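Local coordinates for protein ADP-dependent (S)-NAD(P)H-hydrate dehydratase (Enterococcus faecalis, PDB 2R3B) that probably catalyses the ADP-dependent dehydration of S-form NAD(P)H hydrates, repairing damaged nicotinamide cofactors and releasing AMP and phosphate, at residues H138-W143 with Y163-V168; G45-I50 with S70-T75. All blocks are in the same frame, centred on the assembly; numbering follows the deposited sequence. Where two conformers were deposited one is given.

Interaction 1 (H138-W143 with Y163-V168); sequences HQKQQW and YPEKVV. With EDO (1,2-ethanediol), chain P; EDO (1,2-ethanediol), chain O.
Lys166 lies across the indole of Trp143 at about a right angle, and through this pair the turn ahead of strand 143-147 is joined to the loop leading into its parallel neighbour, strand 167-170. CG stands beside the backbone N of Lys166 (chi1 -77°), which sends the chain over the indole. CB, the first atom, meets CE3 of Trp143 at 3.8 Å and also approaches the carbonyl O of Gln142. CG makes the CH-pi contact proper, 3.9 Å from the centroid of the six-membered ring of Trp143 and almost on its normal. CD runs past the carbonyl oxygens of Lys140 and Gln141, while CE reaches the five-membered part of the indole at NE1 of Trp143. A bend at chi4 then lifts NZ off the ring, where its cation-pi attraction is weak at most. Instead, NZ of Lys166 donates to O1 of an ethanediol, at 3.0 Å, and to a water.

That water also donates to O of Lys140 and to OE2 of Glu165. The same OE2 receives NZ of Lys140 in a short salt bridge (2.5 Å) from the syn side, with NZ 31° out of the carboxylate plane. On its way there Lys140 crosses Tyr163, laying CB over the centre of the phenol ring, 3.8 Å from its centroid.

His138 touches O of Tyr163 with its CE1 edge. NE2 donates in the ring plane to O of Gln142, 2.7 Å away, across the type I turn Gln139-Gln142, and ND1 shares a second water with N of Tyr163; these two bonds fix the ring's rotation. With two lysine ammonium groups nearby, one bonded directly and one through water, the Glu165 carboxylate is probably kept ionised.

Interaction 2 (G45-I50 with S70-T75); sequences GRVVLI and SGAGLT
Gly45 and Val47 bond in turn to Leu74, joining the first and last members of a parallel beta-alpha-beta unit: strand 46-50, helix 57-70 and strand 74-78, in the ribokinase-like fold of this enzyme. Two backbone hydrogen bonds establish the pairing. N of Leu74 donates to O of Gly45 at 3.0 Å, and N of Val47 donates to O of Leu74 at 2.8 Å and 171°. Both partners of Leu74 therefore flank Arg46, the usual parallel pattern, and the register sets Arg46 beside Leu74 and Val47 beside Thr75. Weaker CA-H...O contacts join CA of Arg46 to O of Leu74 and CA of Thr75 to O of Val47.

On the face carrying Arg46 and Leu74, Leu74 also packs on Gly231 of the second subunit. Arg46 was modelled in two conformers, which leaves its approach to CD1 of Leu74 doubtful.

Apolar contacts gather on the other face, with Val47, Leu49 and Thr75, which helix 57-70 covers through Cys67 and Thr64. CG2 of Thr75 reaches CD1 of Leu49 in one of the two conformers of that leucine. Ala242 and Ala246 of helix 233-247 also pack on Val47. Just after the Schellman motif at Gly71 has ended the helix and let the chain turn toward the sheet, CB of Ala72 meets CG2 of Val47 at 3.8 Å.

Two neighbouring-strand connections of a single mixed sheet are compared here. Interaction 2 joins 46-50 to 74-78, and interaction 1 joins 143-147 to 167-170; strand 114-117 lies between the two pairs. Their centres are 16 Å apart and their nearest atoms about 7 Å, so they do not touch. Asp113 relates them through the backbone, bonding to both Arg46 and Trp143. Interaction 2 is the one nearer the predicted (6S)-NADPHX site: the side chain of Leu49 is about 9 Å from that of Asp235. Interaction 1 lies away from the annotated sites, although a bound magnesium ion lies about 5 Å from the side chain of Gln139.

Interaction 1 (H138-W143 with Y163-V168)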
# COMPACT_ATOMS: atom_id res chain seq x y z
N HIS B 138 11.92 -4.50 -32.79
CA HIS B 138 12.70 -3.29 -32.48
C HIS B 138 12.92 -2.40 -33.68
O HIS B 138 13.33 -2.87 -34.73
CB HIS B 138 14.07 -3.69 -31.88
CG HIS B 138 14.94 -2.53 -31.49
ND1 HIS B 138 16.28 -2.47 -31.83
CD2 HIS B 138 14.69 -1.41 -30.77
CE1 HIS B 138 16.81 -1.36 -31.35
NE2 HIS B 138 15.87 -0.69 -30.71
N GLN B 139 12.71 -1.10 -33.47
CA GLN B 139 12.83 -0.07 -34.49
C GLN B 139 14.06 0.74 -34.21
O GLN B 139 14.46 0.94 -33.04
CB GLN B 139 11.63 0.86 -34.49
CG GLN B 139 10.30 0.20 -34.82
CD GLN B 139 9.15 1.07 -34.45
OE1 GLN B 139 9.02 2.17 -34.95
NE2 GLN B 139 8.30 0.59 -33.58
N LYS B 140 14.65 1.24 -35.29
CA LYS B 140 15.96 1.84 -35.20
C LYS B 140 16.00 2.98 -34.20
O LYS B 140 16.99 3.13 -33.48
CB LYS B 140 16.39 2.35 -36.57
CG LYS B 140 17.85 2.75 -36.64
CD LYS B 140 18.22 3.18 -38.06
CE LYS B 140 19.59 3.85 -38.11
NZ LYS B 140 20.71 2.88 -37.82
N GLN B 141 14.95 3.78 -34.15
CA GLN B 141 14.94 4.95 -33.29
C GLN B 141 14.65 4.69 -31.80
O GLN B 141 14.74 5.60 -30.98
CB GLN B 141 13.96 6.00 -33.81
CG GLN B 141 12.48 5.75 -33.49
CD GLN B 141 11.86 4.64 -34.28
OE1 GLN B 141 12.45 4.14 -35.24
NE2 GLN B 141 10.65 4.23 -33.87
N GLN B 142 14.27 3.47 -31.47
CA GLN B 142 13.91 3.12 -30.11
C GLN B 142 15.14 2.69 -29.30
O GLN B 142 15.94 1.88 -29.75
CB GLN B 142 12.94 1.94 -30.11
CG GLN B 142 11.58 2.22 -30.68
CD GLN B 142 10.73 1.00 -30.70
OE1 GLN B 142 11.18 -0.09 -31.13
NE2 GLN B 142 9.47 1.14 -30.24
N TRP B 143 15.26 3.19 -28.08
CA TRP B 143 16.23 2.66 -27.14
C TRP B 143 15.72 1.32 -26.63
O TRP B 143 14.55 1.18 -26.31
CB TRP B 143 16.41 3.62 -25.97
CG TRP B 143 17.11 4.89 -26.32
CD1 TRP B 143 16.55 6.09 -26.56
CD2 TRP B 143 18.51 5.06 -26.43
NE1 TRP B 143 17.52 7.01 -26.83
CE2 TRP B 143 18.74 6.41 -26.73
CE3 TRP B 143 19.60 4.21 -26.25
CZ2 TRP B 143 20.01 6.92 -26.89
CZ3 TRP B 143 20.87 4.72 -26.41
CH2 TRP B 143 21.07 6.06 -26.72
N TYR B 163 19.76 -3.14 -34.98
CA TYR B 163 20.15 -1.75 -34.75
C TYR B 163 20.82 -1.68 -33.39
O TYR B 163 20.20 -1.27 -32.41
CB TYR B 163 18.92 -0.81 -34.80
CG TYR B 163 18.04 -1.05 -36.01
CD1 TYR B 163 18.50 -0.75 -37.29
CD2 TYR B 163 16.77 -1.59 -35.89
CE1 TYR B 163 17.73 -0.99 -38.41
CE2 TYR B 163 15.99 -1.85 -37.01
CZ TYR B 163 16.48 -1.53 -38.27
OH TYR B 163 15.72 -1.76 -39.40
N PRO B 164 22.10 -2.07 -33.31
CA PRO B 164 22.79 -2.18 -32.02
C PRO B 164 23.13 -0.87 -31.34
O PRO B 164 23.30 -0.84 -30.11
CB PRO B 164 24.06 -2.96 -32.37
CG PRO B 164 24.32 -2.62 -33.78
CD PRO B 164 22.98 -2.49 -34.43
N GLU B 165 23.19 0.21 -32.11
CA GLU B 165 23.63 1.49 -31.60
C GLU B 165 22.73 2.06 -30.49
O GLU B 165 23.21 2.80 -29.62
CB GLU B 165 23.75 2.52 -32.73
CG GLU B 165 22.47 2.89 -33.43
CD GLU B 165 22.04 1.98 -34.62
OE1 GLU B 165 22.52 0.83 -34.82
OE2 GLU B 165 21.15 2.44 -35.38
N LYS B 166 21.44 1.72 -30.51
CA LYS B 166 20.58 2.13 -29.39
C LYS B 166 20.21 0.98 -28.45
O LYS B 166 19.25 1.09 -27.69
CB LYS B 166 19.34 2.89 -29.85
CG LYS B 166 19.63 4.37 -30.25
CD LYS B 166 18.32 5.07 -30.54
CE LYS B 166 18.47 6.52 -30.69
NZ LYS B 166 19.47 6.79 -31.76
N VAL B 167 20.98 -0.10 -28.47
CA VAL B 167 20.82 -1.15 -27.46
C VAL B 167 21.77 -0.87 -26.31
O VAL B 167 22.95 -0.45 -26.52
CB VAL B 167 21.07 -2.54 -28.04
CG1 VAL B 167 20.86 -3.63 -26.95
CG2 VAL B 167 20.14 -2.77 -29.25
N VAL B 168 21.25 -1.04 -25.09
CA VAL B 168 22.01 -0.84 -23.84
C VAL B 168 21.91 -2.16 -23.08
O VAL B 168 20.81 -2.59 -22.72
CB VAL B 168 21.45 0.29 -22.99
CG1 VAL B 168 22.29 0.52 -21.70
CG2 VAL B 168 21.28 1.58 -23.80
C1 EDO P . 23.00 5.84 -30.27
O1 EDO P . 22.30 6.94 -30.88
C2 EDO P . 24.32 6.29 -29.66
O2 EDO P . 24.18 7.51 -28.91
C1 EDO O . 26.77 2.20 -29.05
O1 EDO O . 26.06 3.25 -29.70
C2 EDO O . 27.65 2.79 -27.96
O2 EDO O . 28.02 4.12 -28.38
O HOH W 1 17.87 -4.30 -33.00
O HOH W 2 19.54 4.57 -34.06

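Interaction 2 (G45-I50 with S70-T75)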
# COMPACT_ATOMS: atom_id res chain seq x y z
N GLY B 45 8.38 11.16 -23.17
CA GLY B 45 8.63 9.83 -23.67
C GLY B 45 7.62 8.80 -23.22
O GLY B 45 6.99 8.95 -22.16
N ARG B 46 7.48 7.77 -24.05
CA ARG B 46 6.64 6.60 -23.74
C ARG B 46 7.59 5.45 -23.47
O ARG B 46 8.38 5.07 -24.34
CB ARG B 46 5.72 6.22 -24.90
CG ARG B 46 4.56 7.19 -25.18
CD ARG B 46 3.77 6.77 -26.45
NE ARG B 46 3.19 5.43 -26.33
CZ ARG B 46 1.96 5.12 -25.93
NH1 ARG B 46 1.08 6.08 -25.61
NH2 ARG B 46 1.59 3.83 -25.86
N VAL B 47 7.51 4.90 -22.28
CA VAL B 47 8.42 3.81 -21.91
C VAL B 47 7.62 2.55 -21.78
O VAL B 47 6.50 2.55 -21.26
CB VAL B 47 9.17 4.08 -20.58
CG1 VAL B 47 10.05 2.92 -20.22
CG2 VAL B 47 9.97 5.38 -20.69
N VAL B 48 8.18 1.44 -22.25
CA VAL B 48 7.58 0.17 -22.01
C VAL B 48 8.57 -0.71 -21.23
O VAL B 48 9.71 -0.88 -21.67
CB VAL B 48 7.15 -0.54 -23.34
CG1 VAL B 48 6.60 -1.96 -23.02
CG2 VAL B 48 6.09 0.27 -24.07
N LEU B 49 8.14 -1.22 -20.08
CA LEU B 49 8.96 -2.06 -19.21
C LEU B 49 8.44 -3.48 -19.31
O LEU B 49 7.23 -3.72 -19.13
CB LEU B 49 8.85 -1.56 -17.77
CG LEU B 49 9.11 -0.07 -17.50
CD1 LEU B 49 8.93 0.21 -15.99
CD2 LEU B 49 10.49 0.34 -17.99
N ILE B 50 9.31 -4.44 -19.59
CA ILE B 50 8.89 -5.81 -19.82
C ILE B 50 9.62 -6.78 -18.91
O ILE B 50 10.83 -6.83 -18.91
CB ILE B 50 9.19 -6.20 -21.30
CG1 ILE B 50 8.63 -5.13 -22.24
CG2 ILE B 50 8.65 -7.62 -21.58
CD1 ILE B 50 8.91 -5.37 -23.73
N SER B 70 11.35 8.93 -12.01
CA SER B 70 12.42 9.57 -12.76
C SER B 70 11.89 10.66 -13.73
O SER B 70 12.68 11.49 -14.22
CB SER B 70 13.22 8.54 -13.56
OG SER B 70 12.51 8.21 -14.73
N GLY B 71 10.60 10.65 -13.98
CA GLY B 71 9.98 11.63 -14.85
C GLY B 71 9.49 11.15 -16.21
O GLY B 71 9.06 11.97 -17.02
N ALA B 72 9.55 9.86 -16.50
CA ALA B 72 9.00 9.38 -17.76
C ALA B 72 7.57 9.85 -17.96
O ALA B 72 6.74 9.85 -17.02
CB ALA B 72 9.09 7.78 -17.84
N GLY B 73 7.26 10.25 -19.19
CA GLY B 73 5.96 10.85 -19.47
C GLY B 73 4.83 9.86 -19.30
O GLY B 73 3.82 10.14 -18.65
N LEU B 74 5.03 8.67 -19.90
CA LEU B 74 4.05 7.60 -19.87
C LEU B 74 4.76 6.28 -19.71
O LEU B 74 5.77 6.07 -20.36
CB LEU B 74 3.24 7.59 -21.16
CG LEU B 74 2.16 8.68 -21.29
CD1 LEU B 74 1.52 8.56 -22.67
CD2 LEU B 74 1.09 8.59 -20.19
N THR B 75 4.26 5.42 -18.83
CA THR B 75 4.91 4.14 -18.54
C THR B 75 3.88 3.04 -18.70
O THR B 75 2.81 3.08 -18.07
CB THR B 75 5.53 4.10 -17.11
OG1 THR B 75 6.57 5.09 -17.00
CG2 THR B 75 6.16 2.74 -16.77